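Local coordinates for protein aldose 1-epimerase (Escherichia coli, PDB 3NRE) that probably interconverts the alpha and beta anomers of aldose sugars, as an aldose 1-epimerase of the galactose mutarotase type, at residues G21-F26 against D45-P50; H149-L154 against F250-P255; A193-Q198 against Y233-S238. One frame throughout, in Å; residues are numbered along the deposited sequence.

Contact 1: G21-F26 against D45-P50; sequences GVIEGF and DASCFP
Val22 spreads its two methyls over separate residues of 45-50: CG1 packs on Phe49 CB at 3.6 Å, while CG2 rests against the methyl of Ala46. The first torsion (chi1 -56°) sets CG1 anti to the carbonyl carbon, on the side where Phe49 starts. Ile23 serves the next part of the interface, with CD1 lying 3.9 Å from Cys48 CB and CG2 meeting Ser47 CB at a similar separation.

Ile23 N donates to Cys48 O (3.0 Å). In return Ile23 O takes a 2.8 Å bond from Ser47 N and a longer, weak one from Cys48 N, so one carbonyl receives two consecutive amides. Ser47 and Cys48 therefore both face Ile23, the definition of a classic beta bulge, at an antiparallel hydrogen-bonded pair that forms a single bridge. The short strand axes agree, at 169° between their directions and 4.8 Å at closest approach.

Glu24 begins by leading away from 45-50, but a bend at chi2 (-79°) turns CD back, and OE1 comes to lie 3.7 Å from Ala46 CA. That contact is only packing; the bond of OE1 is made with Lys39 N. Ser47 OG likewise sits beside the Glu24-Gly25 peptide, 3.2 Å from Gly25 N at a poor angle, and is hydrogen-bonded instead to Arg35 O. Backbone atoms of Lys39 and Arg35, in the connection between the segments, thus bind Glu24 OE1 and Ser47 OG.

Glu24 and Gly25 together face Asp15, a second classic bulge, within 22-28 and facing strand 12-17. A single bridge with a bulge on its 45-50 side joins strand 22-28, from a four-stranded antiparallel sheet, to strand 48-51 of the large curled sheet, within the beta-sandwich fold of galactose mutarotases.

Contact 2: H149-L154 against F250-P255; sequences HPYFPL and FFCLEP
The antiparallel pairing of 149-154 with 250-255, in the large curled sheet, brings His149 beside Glu254 and sets Cys252 SG against the face of the Tyr151 ring. Two backbone bonds fix the register at Phe152 and Phe251: Phe152 N reaches Phe251 O at 2.8 Å, almost straight in line with its carbonyl, and Phe251 N returns to Phe152 O at 3.0 Å, in the carbonyl plane.

Pairing fails where the next bonds would form. Pro150 has no N-H to offer Leu253 O, and its ring carbon CG instead sits 3.3 Å from that oxygen. Pro150 O, Leu253 N and Leu253 O are left buried without a partner in the model, although Cys252 CA makes a CA-H...O contact to Pro150 O.

On one face of the sheet, Cys252 SG lies 3.8 Å from the centroid of the Tyr151 ring and touches His149 CE1 obliquely. Tyr151 also turns an edge toward the face of Phe250, an offset edge-to-face pair with planes 68° apart. Arg35 makes cation-pi contacts with both rings. This face probably corresponds to the one that carries the sugar site in galactose mutarotases; a PEG molecule, probably from the crystallisation liquor, is hydrogen-bonded to His149 NE2.

His149 CG is anti to its backbone N (chi1 -168°), and the ring runs alongside Glu254, pointing the same way. Glu254 CG makes a CH-pi contact over one face of the His149 ring, 4.0 Å from the centroid and shifted toward the rim, with the carboxylate plane turned 35° from the ring; His149 NE2 and Glu254 OE2 are 3.4 Å apart but badly angled for bonding.

On the other face, Phe152 CB meets Phe251 CE1 at 3.5 Å, their rings slid apart with little overlap. Met224 and Ile222 of strand 220-227 pack against Phe152, while Leu154 CD1 reaches Phe251 CD1.

Contact 3: A193-Q198 against Y233-S238; sequences APLPRQ and YFIFVS
Ile235 is the first residue of 233-238 to touch the other segment, its CG2 lying 3.9 Å from Leu195 CD1. CG2 stands anti to the backbone N (chi1 of CG1 -63°), and the two side chains meet aslant, branch against branch. Ile160 packs on both of them, and Leu253, Val200 and Phe204 also touch Ile235, so this small apolar junction belongs to a larger core.

Phe236 turns its CB the other way and leaves the contact to its neighbours, whereas Ile235 and Val237 both face Leu195, the alternation expected of a beta strand.

Val237 carries most of the remaining surface. Its CG2 approaches the same Leu195 CD1 at 4.0 Å, so one methyl of the leucine bridges two residues of the strand. The other branch, CG1, is anti to the backbone N (chi1 -178°) and meets main-chain oxygens: Gln198 O at 3.4 Å and Pro196 O at 3.7 Å. These are van der Waals contacts of a methyl with carbonyls. Within the loop Gln198 N also makes a weak 3.3 Å bond to Pro196 O. Tyr246 and Val200 also pack on Val237.

Ser238, just past the strand, brings its O to 3.9 Å from Gln198 C.

The backbones never pair: the nearest CA atoms, of Gln198 and Val237, are 6.7 Å apart, and the touching parts run 41° from each other. The loop at 195-198 leads from strand 193-194, an outermost strand of the nine-stranded sheet, to strand 200-205, which pairs with strand 232-237 in the curled eight-stranded sheet. It is thus a sheet-to-sheet connection of the beta sandwich, closing over the side chains of Ile235 and Val237.

One segment or both of each contact lies on the curled sheet, in the order 48-51, 142-153, 250-256, 232-237. Contact 1 joins contact 2 through strand 48-51, where Ser47 O lies 2.9 Å from Tyr151 N and Phe49 O 2.9 Å from His149 N, both probable hydrogen bonds. Contact 2 passes to contact 3 through probable bonds from Glu254 N to Phe234 O (2.8 Å) and from Cys252 N to Phe236 O (2.9 Å). Contacts 1 and 3 do not touch: their centres are about 19 Å apart. A bound PEG lies about 4 Å from the Phe49 side chain and about 3 Å from that of Tyr151, consistent with both lining a pocket that may be the sugar site.

Contact 1: G21-F26 against D45-P50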
loop_
_atom_site.group_PDB
_atom_site.type_symbol
_atom_site.label_atom_id
_atom_site.label_comp_id
_atom_site.label_asym_id
_atom_site.label_seq_id
_atom_site.Cartn_x
_atom_site.Cartn_y
_atom_site.Cartn_z
ATOM N N GLY A 21 4.975 -11.053 2.191
ATOM C CA GLY A 21 3.950 -10.730 3.132
ATOM C C GLY A 21 2.665 -10.243 2.484
ATOM O O GLY A 21 1.980 -9.381 3.001
ATOM N N VAL A 22 2.374 -10.815 1.331
ATOM C CA VAL A 22 1.299 -10.347 0.495
ATOM C C VAL A 22 -0.006 -11.074 0.781
ATOM O O VAL A 22 -0.036 -12.263 1.102
ATOM C CB VAL A 22 1.637 -10.455 -0.986
ATOM C CG1 VAL A 22 2.950 -9.695 -1.301
ATOM C CG2 VAL A 22 1.715 -11.956 -1.481
ATOM N N ILE A 23 -1.092 -10.337 0.663
ATOM C CA ILE A 23 -2.418 -10.970 0.608
ATOM C C ILE A 23 -2.577 -11.557 -0.780
ATOM O O ILE A 23 -2.294 -10.876 -1.772
ATOM C CB ILE A 23 -3.533 -9.961 0.863
ATOM C CG1 ILE A 23 -3.351 -9.386 2.266
ATOM C CG2 ILE A 23 -4.922 -10.615 0.823
ATOM C CD1 ILE A 23 -4.360 -8.310 2.666
ATOM N N GLU A 24 -3.026 -12.795 -0.845
ATOM C CA GLU A 24 -3.301 -13.495 -2.137
ATOM C C GLU A 24 -4.800 -13.667 -2.441
ATOM O O GLU A 24 -5.165 -14.107 -3.521
ATOM C CB GLU A 24 -2.572 -14.860 -2.191
ATOM C CG GLU A 24 -1.053 -14.677 -2.242
ATOM C CD GLU A 24 -0.482 -14.297 -3.657
ATOM O OE1 GLU A 24 -1.277 -14.053 -4.598
ATOM O OE2 GLU A 24 0.776 -14.329 -3.820
ATOM N N GLY A 25 -5.652 -13.318 -1.490
ATOM C CA GLY A 25 -7.088 -13.270 -1.712
ATOM C C GLY A 25 -7.813 -12.777 -0.480
ATOM O O GLY A 25 -7.368 -12.990 0.628
ATOM N N PHE A 26 -8.942 -12.117 -0.718
ATOM C CA PHE A 26 -9.853 -11.691 0.319
ATOM C C PHE A 26 -11.245 -11.764 -0.297
ATOM O O PHE A 26 -11.521 -11.100 -1.313
ATOM C CB PHE A 26 -9.502 -10.257 0.753
ATOM C CG PHE A 26 -10.335 -9.735 1.879
ATOM C CD1 PHE A 26 -10.812 -10.573 2.868
ATOM C CD2 PHE A 26 -10.574 -8.376 2.002
ATOM C CE1 PHE A 26 -11.594 -10.059 3.929
ATOM C CE2 PHE A 26 -11.334 -7.870 3.058
ATOM C CZ PHE A 26 -11.850 -8.682 4.002
ATOM N N ASP A 45 1.521 -9.376 -8.690
ATOM C CA ASP A 45 0.431 -10.277 -9.101
ATOM C C ASP A 45 -0.504 -10.627 -7.948
ATOM O O ASP A 45 -1.442 -11.379 -8.167
ATOM C CB ASP A 45 0.963 -11.587 -9.628
ATOM C CG ASP A 45 1.727 -11.468 -10.925
ATOM O OD1 ASP A 45 1.429 -10.550 -11.739
ATOM O OD2 ASP A 45 2.559 -12.396 -11.145
ATOM N N ALA A 46 -0.251 -10.078 -6.765
ATOM C CA ALA A 46 -1.001 -10.444 -5.546
ATOM C C ALA A 46 -2.212 -9.542 -5.335
ATOM O O ALA A 46 -2.575 -8.774 -6.213
ATOM C CB ALA A 46 -0.105 -10.363 -4.339
ATOM N N SER A 47 -2.878 -9.697 -4.211
ATOM C CA SER A 47 -4.039 -8.840 -3.855
ATOM C C SER A 47 -3.655 -7.547 -3.136
ATOM O O SER A 47 -4.405 -6.578 -3.185
ATOM C CB SER A 47 -4.988 -9.609 -2.928
ATOM O OG SER A 47 -5.321 -10.837 -3.500
ATOM N N CYS A 48 -2.533 -7.579 -2.408
ATOM C CA CYS A 48 -2.050 -6.444 -1.599
ATOM C C CYS A 48 -0.636 -6.731 -1.171
ATOM O O CYS A 48 -0.328 -7.858 -0.780
ATOM C CB CYS A 48 -2.906 -6.255 -0.326
ATOM S SG CYS A 48 -2.500 -4.849 0.653
ATOM N N PHE A 49 0.218 -5.692 -1.127
ATOM C CA PHE A 49 1.542 -5.868 -0.548
ATOM C C PHE A 49 1.879 -4.729 0.385
ATOM O O PHE A 49 1.336 -3.627 0.225
ATOM C CB PHE A 49 2.633 -6.088 -1.632
ATOM C CG PHE A 49 2.781 -4.999 -2.665
ATOM C CD1 PHE A 49 3.552 -3.882 -2.415
ATOM C CD2 PHE A 49 2.279 -5.169 -3.985
ATOM C CE1 PHE A 49 3.813 -2.950 -3.354
ATOM C CE2 PHE A 49 2.483 -4.183 -4.928
ATOM C CZ PHE A 49 3.261 -3.068 -4.617
ATOM N N PRO A 50 2.758 -4.981 1.358
ATOM C CA PRO A 50 3.109 -3.988 2.364
ATOM C C PRO A 50 4.206 -3.105 1.849
ATOM O O PRO A 50 4.996 -3.506 0.961
ATOM C CB PRO A 50 3.629 -4.831 3.523
ATOM C CG PRO A 50 4.247 -6.033 2.843
ATOM C CD PRO A 50 3.321 -6.310 1.673
#

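Contact 2: H149-L154 against F250-P255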
loop_
_atom_site.group_PDB
_atom_site.type_symbol
_atom_site.label_atom_id
_atom_site.label_comp_id
_atom_site.label_asym_id
_atom_site.label_seq_id
_atom_site.Cartn_x
_atom_site.Cartn_y
_atom_site.Cartn_z
ATOM N N HIS A 149 -0.469 -1.505 -0.516
ATOM C CA HIS A 149 -0.759 -1.386 -1.925
ATOM C C HIS A 149 -1.807 -2.399 -2.344
ATOM O O HIS A 149 -1.489 -3.409 -2.987
ATOM C CB HIS A 149 0.562 -1.514 -2.679
ATOM C CG HIS A 149 0.502 -1.151 -4.120
ATOM N ND1 HIS A 149 -0.184 -1.906 -5.042
ATOM C CD2 HIS A 149 1.141 -0.189 -4.828
ATOM C CE1 HIS A 149 0.006 -1.407 -6.257
ATOM N NE2 HIS A 149 0.825 -0.378 -6.153
ATOM N N PRO A 150 -3.071 -2.173 -1.947
ATOM C CA PRO A 150 -4.118 -3.121 -2.327
ATOM C C PRO A 150 -4.613 -2.922 -3.744
ATOM O O PRO A 150 -4.722 -1.778 -4.227
ATOM C CB PRO A 150 -5.214 -2.862 -1.282
ATOM C CG PRO A 150 -5.007 -1.471 -0.871
ATOM C CD PRO A 150 -3.579 -1.156 -1.008
ATOM N N TYR A 151 -4.963 -4.038 -4.368
ATOM C CA TYR A 151 -5.552 -4.085 -5.668
ATOM C C TYR A 151 -7.026 -4.446 -5.534
ATOM O O TYR A 151 -7.364 -5.538 -5.042
ATOM C CB TYR A 151 -4.899 -5.168 -6.511
ATOM C CG TYR A 151 -3.435 -4.928 -6.877
ATOM C CD1 TYR A 151 -2.409 -5.254 -5.980
ATOM C CD2 TYR A 151 -3.085 -4.438 -8.119
ATOM C CE1 TYR A 151 -1.058 -5.056 -6.339
ATOM C CE2 TYR A 151 -1.743 -4.276 -8.469
ATOM C CZ TYR A 151 -0.772 -4.554 -7.575
ATOM O OH TYR A 151 0.563 -4.394 -7.924
ATOM N N PHE A 152 -7.909 -3.547 -5.969
ATOM C CA PHE A 152 -9.354 -3.782 -5.901
ATOM C C PHE A 152 -9.929 -4.115 -7.273
ATOM O O PHE A 152 -9.471 -3.604 -8.278
ATOM C CB PHE A 152 -10.052 -2.517 -5.434
ATOM C CG PHE A 152 -9.698 -2.109 -4.040
ATOM C CD1 PHE A 152 -10.363 -2.678 -2.966
ATOM C CD2 PHE A 152 -8.689 -1.218 -3.804
ATOM C CE1 PHE A 152 -10.028 -2.349 -1.662
ATOM C CE2 PHE A 152 -8.369 -0.848 -2.489
ATOM C CZ PHE A 152 -9.055 -1.400 -1.419
ATOM N N PRO A 153 -11.022 -4.918 -7.322
ATOM C CA PRO A 153 -11.696 -5.199 -8.566
ATOM C C PRO A 153 -12.217 -3.889 -9.139
ATOM O O PRO A 153 -12.617 -3.011 -8.394
ATOM C CB PRO A 153 -12.866 -6.093 -8.165
ATOM C CG PRO A 153 -12.586 -6.453 -6.712
ATOM C CD PRO A 153 -11.638 -5.553 -6.151
ATOM N N LEU A 154 -12.237 -3.794 -10.445
ATOM C CA LEU A 154 -12.824 -2.608 -11.089
ATOM C C LEU A 154 -13.911 -2.973 -12.047
ATOM O O LEU A 154 -13.711 -3.812 -12.920
ATOM C CB LEU A 154 -11.731 -1.845 -11.859
ATOM C CG LEU A 154 -12.074 -0.528 -12.538
ATOM C CD1 LEU A 154 -12.651 0.483 -11.541
ATOM C CD2 LEU A 154 -10.854 0.116 -13.243
ATOM N N PHE A 250 -8.967 -4.030 -12.579
ATOM C CA PHE A 250 -8.561 -3.606 -11.232
ATOM C C PHE A 250 -8.011 -2.204 -11.189
ATOM O O PHE A 250 -7.669 -1.611 -12.183
ATOM C CB PHE A 250 -7.496 -4.531 -10.592
ATOM C CG PHE A 250 -6.117 -4.430 -11.263
ATOM C CD1 PHE A 250 -5.214 -3.426 -10.906
ATOM C CD2 PHE A 250 -5.800 -5.267 -12.323
ATOM C CE1 PHE A 250 -3.936 -3.323 -11.577
ATOM C CE2 PHE A 250 -4.525 -5.156 -12.961
ATOM C CZ PHE A 250 -3.660 -4.183 -12.580
ATOM N N PHE A 251 -7.948 -1.691 -9.985
ATOM C CA PHE A 251 -7.290 -0.401 -9.685
ATOM C C PHE A 251 -6.724 -0.504 -8.294
ATOM O O PHE A 251 -7.060 -1.399 -7.559
ATOM C CB PHE A 251 -8.256 0.795 -9.733
ATOM C CG PHE A 251 -9.181 0.872 -8.560
ATOM C CD1 PHE A 251 -10.322 0.061 -8.512
ATOM C CD2 PHE A 251 -8.916 1.737 -7.484
ATOM C CE1 PHE A 251 -11.194 0.114 -7.412
ATOM C CE2 PHE A 251 -9.772 1.800 -6.397
ATOM C CZ PHE A 251 -10.925 0.980 -6.361
ATOM N N CYS A 252 -5.822 0.412 -7.939
ATOM C CA CYS A 252 -5.244 0.456 -6.592
ATOM C C CYS A 252 -5.564 1.759 -5.924
ATOM O O CYS A 252 -5.578 2.818 -6.548
ATOM C CB CYS A 252 -3.746 0.311 -6.624
ATOM S SG CYS A 252 -3.212 -1.142 -7.505
ATOM N N LEU A 253 -5.839 1.680 -4.626
ATOM C CA LEU A 253 -5.948 2.883 -3.771
ATOM C C LEU A 253 -5.007 2.559 -2.645
ATOM O O LEU A 253 -5.281 1.657 -1.848
ATOM C CB LEU A 253 -7.372 3.144 -3.264
ATOM C CG LEU A 253 -7.557 4.469 -2.526
ATOM C CD1 LEU A 253 -9.047 4.882 -2.527
ATOM C CD2 LEU A 253 -6.978 4.445 -1.080
ATOM N N GLU A 254 -3.884 3.277 -2.585
ATOM C CA GLU A 254 -2.711 2.894 -1.744
ATOM C C GLU A 254 -2.523 3.856 -0.577
ATOM O O GLU A 254 -2.035 4.967 -0.784
ATOM C CB GLU A 254 -1.427 2.924 -2.557
ATOM C CG GLU A 254 -1.519 2.201 -3.909
ATOM C CD GLU A 254 -0.404 2.632 -4.901
ATOM O OE1 GLU A 254 0.768 2.960 -4.498
ATOM O OE2 GLU A 254 -0.797 2.611 -6.086
ATOM N N PRO A 255 -2.872 3.451 0.644
ATOM C CA PRO A 255 -2.637 4.346 1.782
ATOM C C PRO A 255 -1.170 4.405 2.198
ATOM O O PRO A 255 -0.435 3.391 2.215
ATOM C CB PRO A 255 -3.475 3.747 2.885
ATOM C CG PRO A 255 -3.417 2.248 2.546
ATOM C CD PRO A 255 -3.503 2.200 1.075
#

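Contact 3: A193-Q198 against Y233-S238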
loop_
_atom_site.group_PDB
_atom_site.type_symbol
_atom_site.label_atom_id
_atom_site.label_comp_id
_atom_site.label_asym_id
_atom_site.label_seq_id
_atom_site.Cartn_x
_atom_site.Cartn_y
_atom_site.Cartn_z
ATOM N N ALA A 193 -16.886 9.042 -7.043
ATOM C CA ALA A 193 -16.663 9.299 -8.458
ATOM C C ALA A 193 -16.138 8.030 -9.122
ATOM O O ALA A 193 -15.475 7.252 -8.487
ATOM C CB ALA A 193 -15.641 10.432 -8.621
ATOM N N PRO A 194 -16.387 7.870 -10.436
ATOM C CA PRO A 194 -15.805 6.713 -11.145
ATOM C C PRO A 194 -14.292 6.825 -11.291
ATOM O O PRO A 194 -13.741 7.948 -11.222
ATOM C CB PRO A 194 -16.468 6.783 -12.538
ATOM C CG PRO A 194 -16.839 8.267 -12.717
ATOM C CD PRO A 194 -17.186 8.752 -11.324
ATOM N N LEU A 195 -13.622 5.693 -11.498
ATOM C CA LEU A 195 -12.223 5.733 -11.896
ATOM C C LEU A 195 -12.168 6.134 -13.364
ATOM O O LEU A 195 -12.949 5.647 -14.175
ATOM C CB LEU A 195 -11.521 4.380 -11.731
ATOM C CG LEU A 195 -11.050 3.917 -10.339
ATOM C CD1 LEU A 195 -10.042 4.867 -9.661
ATOM C CD2 LEU A 195 -12.294 3.628 -9.422
ATOM N N PRO A 196 -11.210 7.014 -13.730
ATOM C CA PRO A 196 -10.952 7.258 -15.142
ATOM C C PRO A 196 -10.601 5.960 -15.871
ATOM O O PRO A 196 -9.949 5.092 -15.289
ATOM C CB PRO A 196 -9.693 8.151 -15.120
ATOM C CG PRO A 196 -9.611 8.716 -13.726
ATOM C CD PRO A 196 -10.358 7.798 -12.822
ATOM N N ARG A 197 -10.989 5.861 -17.136
ATOM C CA ARG A 197 -10.652 4.722 -17.988
ATOM C C ARG A 197 -9.436 5.054 -18.836
ATOM O O ARG A 197 -9.497 5.074 -20.074
ATOM C CB ARG A 197 -11.853 4.345 -18.884
ATOM C CG ARG A 197 -12.930 3.562 -18.126
ATOM C CD ARG A 197 -12.259 2.545 -17.228
ATOM N NE ARG A 197 -13.174 1.648 -16.514
ATOM C CZ ARG A 197 -13.741 1.915 -15.337
ATOM N NH1 ARG A 197 -13.542 3.080 -14.730
ATOM N NH2 ARG A 197 -14.532 1.021 -14.772
ATOM N N GLN A 198 -8.327 5.300 -18.150
ATOM C CA GLN A 198 -7.050 5.656 -18.746
ATOM C C GLN A 198 -6.015 5.568 -17.625
ATOM O O GLN A 198 -6.362 5.497 -16.442
ATOM C CB GLN A 198 -7.067 7.081 -19.310
ATOM C CG GLN A 198 -7.411 8.145 -18.274
ATOM C CD GLN A 198 -7.561 9.506 -18.924
ATOM O OE1 GLN A 198 -8.678 9.977 -19.142
ATOM N NE2 GLN A 198 -6.445 10.121 -19.285
ATOM N N TYR A 233 -2.699 9.280 -0.250
ATOM C CA TYR A 233 -3.048 8.031 -0.952
ATOM C C TYR A 233 -2.595 8.171 -2.405
ATOM O O TYR A 233 -2.582 9.272 -2.958
ATOM C CB TYR A 233 -4.553 7.716 -0.845
ATOM C CG TYR A 233 -5.551 8.668 -1.505
ATOM C CD1 TYR A 233 -5.954 8.497 -2.829
ATOM C CD2 TYR A 233 -6.186 9.697 -0.791
ATOM C CE1 TYR A 233 -6.895 9.364 -3.422
ATOM C CE2 TYR A 233 -7.132 10.524 -1.380
ATOM C CZ TYR A 233 -7.471 10.367 -2.686
ATOM O OH TYR A 233 -8.407 11.177 -3.277
ATOM N N PHE A 234 -2.216 7.041 -3.021
ATOM C CA PHE A 234 -2.003 6.974 -4.465
ATOM C C PHE A 234 -3.155 6.216 -5.125
ATOM O O PHE A 234 -3.740 5.314 -4.555
ATOM C CB PHE A 234 -0.645 6.273 -4.818
ATOM C CG PHE A 234 0.515 7.228 -5.097
ATOM C CD1 PHE A 234 1.147 7.893 -4.042
ATOM C CD2 PHE A 234 0.973 7.460 -6.378
ATOM C CE1 PHE A 234 2.195 8.773 -4.280
ATOM C CE2 PHE A 234 2.021 8.326 -6.591
ATOM C CZ PHE A 234 2.635 8.966 -5.565
ATOM N N ILE A 235 -3.490 6.604 -6.332
ATOM C CA ILE A 235 -4.432 5.879 -7.155
ATOM C C ILE A 235 -3.626 5.369 -8.343
ATOM O O ILE A 235 -2.869 6.139 -8.982
ATOM C CB ILE A 235 -5.551 6.761 -7.716
ATOM C CG1 ILE A 235 -6.414 7.341 -6.605
ATOM C CG2 ILE A 235 -6.426 5.992 -8.728
ATOM C CD1 ILE A 235 -7.143 6.292 -5.709
ATOM N N PHE A 236 -3.825 4.093 -8.655
ATOM C CA PHE A 236 -3.307 3.470 -9.847
ATOM C C PHE A 236 -4.432 2.868 -10.686
ATOM O O PHE A 236 -5.237 2.087 -10.176
ATOM C CB PHE A 236 -2.269 2.377 -9.466
ATOM C CG PHE A 236 -1.655 1.755 -10.659
ATOM C CD1 PHE A 236 -0.965 2.540 -11.547
ATOM C CD2 PHE A 236 -1.797 0.427 -10.928
ATOM C CE1 PHE A 236 -0.421 2.005 -12.677
ATOM C CE2 PHE A 236 -1.253 -0.137 -12.088
ATOM C CZ PHE A 236 -0.552 0.648 -12.950
ATOM N N VAL A 237 -4.479 3.245 -11.967
ATOM C CA VAL A 237 -5.268 2.608 -13.025
ATOM C C VAL A 237 -4.265 2.373 -14.143
ATOM O O VAL A 237 -3.536 3.286 -14.547
ATOM C CB VAL A 237 -6.404 3.475 -13.560
ATOM C CG1 VAL A 237 -7.202 2.698 -14.634
ATOM C CG2 VAL A 237 -7.299 3.913 -12.420
ATOM N N SER A 238 -4.224 1.156 -14.645
ATOM C CA SER A 238 -3.283 0.819 -15.721
ATOM C C SER A 238 -3.824 1.173 -17.126
ATOM O O SER A 238 -4.785 1.921 -17.252
ATOM C CB SER A 238 -2.875 -0.654 -15.544
ATOM O OG SER A 238 -1.697 -0.993 -16.256
#